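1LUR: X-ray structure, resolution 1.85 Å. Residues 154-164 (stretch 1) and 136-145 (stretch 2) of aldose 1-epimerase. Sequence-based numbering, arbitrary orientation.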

# COMPACT_ATOMS: atom_id res chain seq x y z
N ILE A 154 -7.71 -8.26 6.83
CA ILE A 154 -6.35 -8.71 7.03
C ILE A 154 -5.69 -9.01 5.69
O ILE A 154 -6.23 -9.74 4.86
CB ILE A 154 -6.31 -10.00 7.88
CG1 ILE A 154 -6.82 -9.71 9.29
CG2 ILE A 154 -4.89 -10.56 7.91
CD1 ILE A 154 -6.97 -10.94 10.15
N ILE A 155 -4.52 -8.41 5.47
CA ILE A 155 -3.79 -8.62 4.23
C ILE A 155 -2.50 -9.34 4.61
O ILE A 155 -1.72 -8.84 5.42
CB ILE A 155 -3.38 -7.31 3.52
CG1 ILE A 155 -4.61 -6.48 3.15
CG2 ILE A 155 -2.61 -7.65 2.24
CD1 ILE A 155 -4.26 -5.21 2.38
N GLU A 156 -2.31 -10.52 4.05
CA GLU A 156 -1.11 -11.29 4.34
C GLU A 156 -0.27 -11.31 3.08
O GLU A 156 -0.80 -11.45 1.98
CB GLU A 156 -1.46 -12.72 4.71
CG GLU A 156 -2.18 -12.88 6.02
CD GLU A 156 -2.76 -14.26 6.17
OE1 GLU A 156 -1.99 -15.25 6.12
OE2 GLU A 156 -4.00 -14.37 6.31
N HIS A 157 1.03 -11.15 3.25
CA HIS A 157 1.97 -11.15 2.14
C HIS A 157 2.94 -12.29 2.42
O HIS A 157 3.63 -12.29 3.43
CB HIS A 157 2.72 -9.81 2.10
CG HIS A 157 1.90 -8.67 1.57
ND1 HIS A 157 2.30 -7.36 1.65
CD2 HIS A 157 0.71 -8.66 0.91
CE1 HIS A 157 1.40 -6.58 1.07
NE2 HIS A 157 0.43 -7.35 0.61
N HIS A 158 2.97 -13.28 1.53
CA HIS A 158 3.85 -14.42 1.69
C HIS A 158 4.61 -14.70 0.40
O HIS A 158 4.13 -14.38 -0.68
CB HIS A 158 3.03 -15.67 2.06
CG HIS A 158 3.84 -16.93 2.11
ND1 HIS A 158 4.68 -17.23 3.16
CD2 HIS A 158 3.95 -17.95 1.23
CE1 HIS A 158 5.27 -18.38 2.93
NE2 HIS A 158 4.84 -18.85 1.76
N ALA A 159 5.80 -15.29 0.52
CA ALA A 159 6.60 -15.59 -0.66
C ALA A 159 7.80 -16.48 -0.38
O ALA A 159 8.30 -16.55 0.75
CB ALA A 159 7.06 -14.30 -1.33
N THR A 160 8.25 -17.16 -1.43
CA THR A 160 9.40 -18.05 -1.38
C THR A 160 10.12 -17.86 -2.71
O THR A 160 9.59 -17.24 -3.63
CB THR A 160 8.98 -19.53 -1.23
OG1 THR A 160 8.08 -19.88 -2.28
CG2 THR A 160 8.30 -19.75 0.11
N CYS A 161 11.34 -18.39 -2.81
CA CYS A 161 12.10 -18.25 -4.05
C CYS A 161 13.03 -19.44 -4.28
O CYS A 161 13.34 -20.20 -3.36
CB CYS A 161 12.94 -16.98 -4.03
SG CYS A 161 14.32 -17.07 -2.86
N ASP A 162 13.48 -19.58 -5.52
CA ASP A 162 14.39 -20.65 -5.91
C ASP A 162 15.75 -20.00 -6.14
O ASP A 162 16.79 -20.65 -6.03
CB ASP A 162 13.92 -21.31 -7.21
CG ASP A 162 12.63 -22.08 -7.04
OD1 ASP A 162 12.58 -22.95 -6.14
OD2 ASP A 162 11.67 -21.83 -7.79
N THR A 163 15.71 -18.71 -6.45
CA THR A 163 16.91 -17.93 -6.71
C THR A 163 16.86 -16.67 -5.84
O THR A 163 15.82 -16.02 -5.74
CB THR A 163 16.97 -17.53 -8.19
OG1 THR A 163 16.72 -18.69 -9.00
CG2 THR A 163 18.35 -16.97 -8.54
N PRO A 164 18.00 -16.31 -5.21
CA PRO A 164 18.13 -15.13 -4.34
C PRO A 164 17.78 -13.83 -5.04
O PRO A 164 18.17 -13.61 -6.18
CB PRO A 164 19.61 -15.15 -3.94
CG PRO A 164 20.02 -16.57 -4.13
CD PRO A 164 19.29 -16.99 -5.37
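Stretch 2 (136-145) PGDAKIDVTY

Stretch 2 runs as a β-strand from Asp-138 to Tyr-145, antiparallel to the strand 154-160: the N-to-C directions differ by 162°, and the axes approach to 4.7 Å. Phi/psi values are extended throughout the strand, from -141/-178 at Asp-138 to -118/128 at Tyr-145. The CA-CA distances set the register, pairing Tyr-145 with Ile-155 (4.8 Å), Val-143 with His-157 (4.9 Å), Ile-141 with Ala-159 (4.4 Å) and Lys-140 with Thr-160 (5.4 Å).

Main-chain hydrogen bonds come in reciprocal pairs at alternate positions. Lys-140 N donates to Thr-160 O (2.8 Å) and Thr-160 N to Lys-140 O (3.1 Å). Asp-142 N to His-158 O and His-158 N to Asp-142 O are both 2.9 Å; Thr-144 N reaches Glu-156 O at 3.1 Å, and Glu-156 N reaches Thr-144 O at 2.9 Å. Between these pairs, CA-H...O contacts fill the gaps, as from Ala-159 CA to Lys-140 O (3.1 Å).

Beyond the ladder, the Asp-138 carboxylate takes over. Its OD1 accepts from Asp-162 N (2.8 Å) and Thr-163 N (3.1 Å), while OD2 accepts from Thr-163 OG1 (2.9 Å), so one carboxylate accepts three hydrogen bonds from the segment that follows strand 154-160. Gly-137, with phi 56°, lies close to this segment, Gly-137 CA being 3.3 Å from Pro-164 O: an ideal CB would stand 2.2 Å from Pro-164 O, a clash.

Apolar contacts gather on the face bearing Ile-155, His-157 and Ala-159. Ile-155 CD1 meets Tyr-145 CE2 at 3.7 Å, Ala-159 CB meets Ile-141 CG1 at 3.9 Å, and Val-143 CG2 lies 3.6 Å from His-157 CD2, oblique to the ring. The other face is more polar; there Lys-140 NZ forms a salt bridge with Asp-142 OD1 (2.7 Å) along stretch 2 itself. Together the stretches bury 780 Å².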

# COMPACT_ATOMS: atom_id res chain seq x y z
N PRO A 136 16.65 -8.92 -9.54
CA PRO A 136 17.34 -10.20 -9.30
C PRO A 136 16.48 -11.37 -8.85
O PRO A 136 15.45 -11.19 -8.21
CB PRO A 136 18.41 -9.83 -8.28
CG PRO A 136 17.75 -8.72 -7.50
CD PRO A 136 17.10 -7.89 -8.59
N GLY A 137 16.93 -12.57 -9.21
CA GLY A 137 16.24 -13.80 -8.84
C GLY A 137 14.78 -13.96 -9.22
O GLY A 137 14.30 -13.38 -10.18
N ASP A 138 14.08 -14.78 -8.44
CA ASP A 138 12.67 -15.04 -8.68
C ASP A 138 11.91 -15.13 -7.37
O ASP A 138 12.48 -14.96 -6.29
CB ASP A 138 12.51 -16.34 -9.46
CG ASP A 138 13.18 -17.51 -8.76
OD1 ASP A 138 13.01 -17.65 -7.53
OD2 ASP A 138 13.88 -18.30 -9.44
N ALA A 139 10.61 -15.40 -7.47
CA ALA A 139 9.79 -15.52 -6.28
C ALA A 139 8.38 -15.95 -6.62
O ALA A 139 7.85 -15.63 -7.68
CB ALA A 139 9.75 -14.19 -5.54
N LYS A 140 7.79 -16.71 -5.71
CA LYS A 140 6.43 -17.20 -5.86
C LYS A 140 5.75 -16.39 -4.76
O LYS A 140 6.05 -16.58 -3.58
CB LYS A 140 6.34 -18.69 -5.56
CG LYS A 140 4.91 -19.22 -5.68
CD LYS A 140 4.82 -20.69 -5.33
CE LYS A 140 3.36 -21.12 -5.27
NZ LYS A 140 2.61 -20.36 -4.23
N ILE A 141 4.88 -15.48 -5.15
CA ILE A 141 4.18 -14.64 -4.19
C ILE A 141 2.71 -14.97 -4.02
O ILE A 141 1.99 -15.18 -5.00
CB ILE A 141 4.29 -13.14 -4.59
CG1 ILE A 141 5.76 -12.73 -4.71
CG2 ILE A 141 3.64 -12.26 -3.53
CD1 ILE A 141 6.29 -12.75 -6.12
N ASP A 142 2.27 -15.02 -2.77
CA ASP A 142 0.89 -15.31 -2.43
C ASP A 142 0.37 -14.22 -1.50
O ASP A 142 1.00 -13.90 -0.49
CB ASP A 142 0.79 -16.68 -1.74
CG ASP A 142 0.83 -17.83 -2.73
OD1 ASP A 142 1.81 -17.92 -3.51
OD2 ASP A 142 -0.12 -18.64 -2.73
N VAL A 143 -0.76 -13.64 -1.88
CA VAL A 143 -1.38 -12.57 -1.10
C VAL A 143 -2.81 -12.97 -0.74
O VAL A 143 -3.58 -13.41 -1.61
CB VAL A 143 -1.41 -11.25 -1.89
CG1 VAL A 143 -2.37 -10.26 -1.24
CG2 VAL A 143 -0.00 -10.67 -1.95
N THR A 144 -3.17 -12.79 0.53
CA THR A 144 -4.51 -13.13 0.98
C THR A 144 -5.23 -11.96 1.62
O THR A 144 -4.63 -11.17 2.35
CB THR A 144 -4.48 -14.29 2.01
OG1 THR A 144 -3.82 -15.43 1.44
CG2 THR A 144 -5.91 -14.68 2.41
N TYR A 145 -6.52 -11.83 1.31
CA TYR A 145 -7.35 -10.78 1.85
C TYR A 145 -8.41 -11.54 2.63
O TYR A 145 -9.05 -12.44 2.09
CB TYR A 145 -8.04 -9.96 0.77
CG TYR A 145 -7.14 -9.02 -0.00
CD1 TYR A 145 -6.54 -9.43 -1.20
CD2 TYR A 145 -6.95 -7.71 0.42
CE1 TYR A 145 -5.79 -8.54 -1.96
CE2 TYR A 145 -6.20 -6.81 -0.33
CZ TYR A 145 -5.62 -7.24 -1.53
OH TYR A 145 -4.91 -6.35 -2.30
O HOH W 1 10.15 -19.24 -7.02
O HOH W 2 -1.87 -6.45 -1.10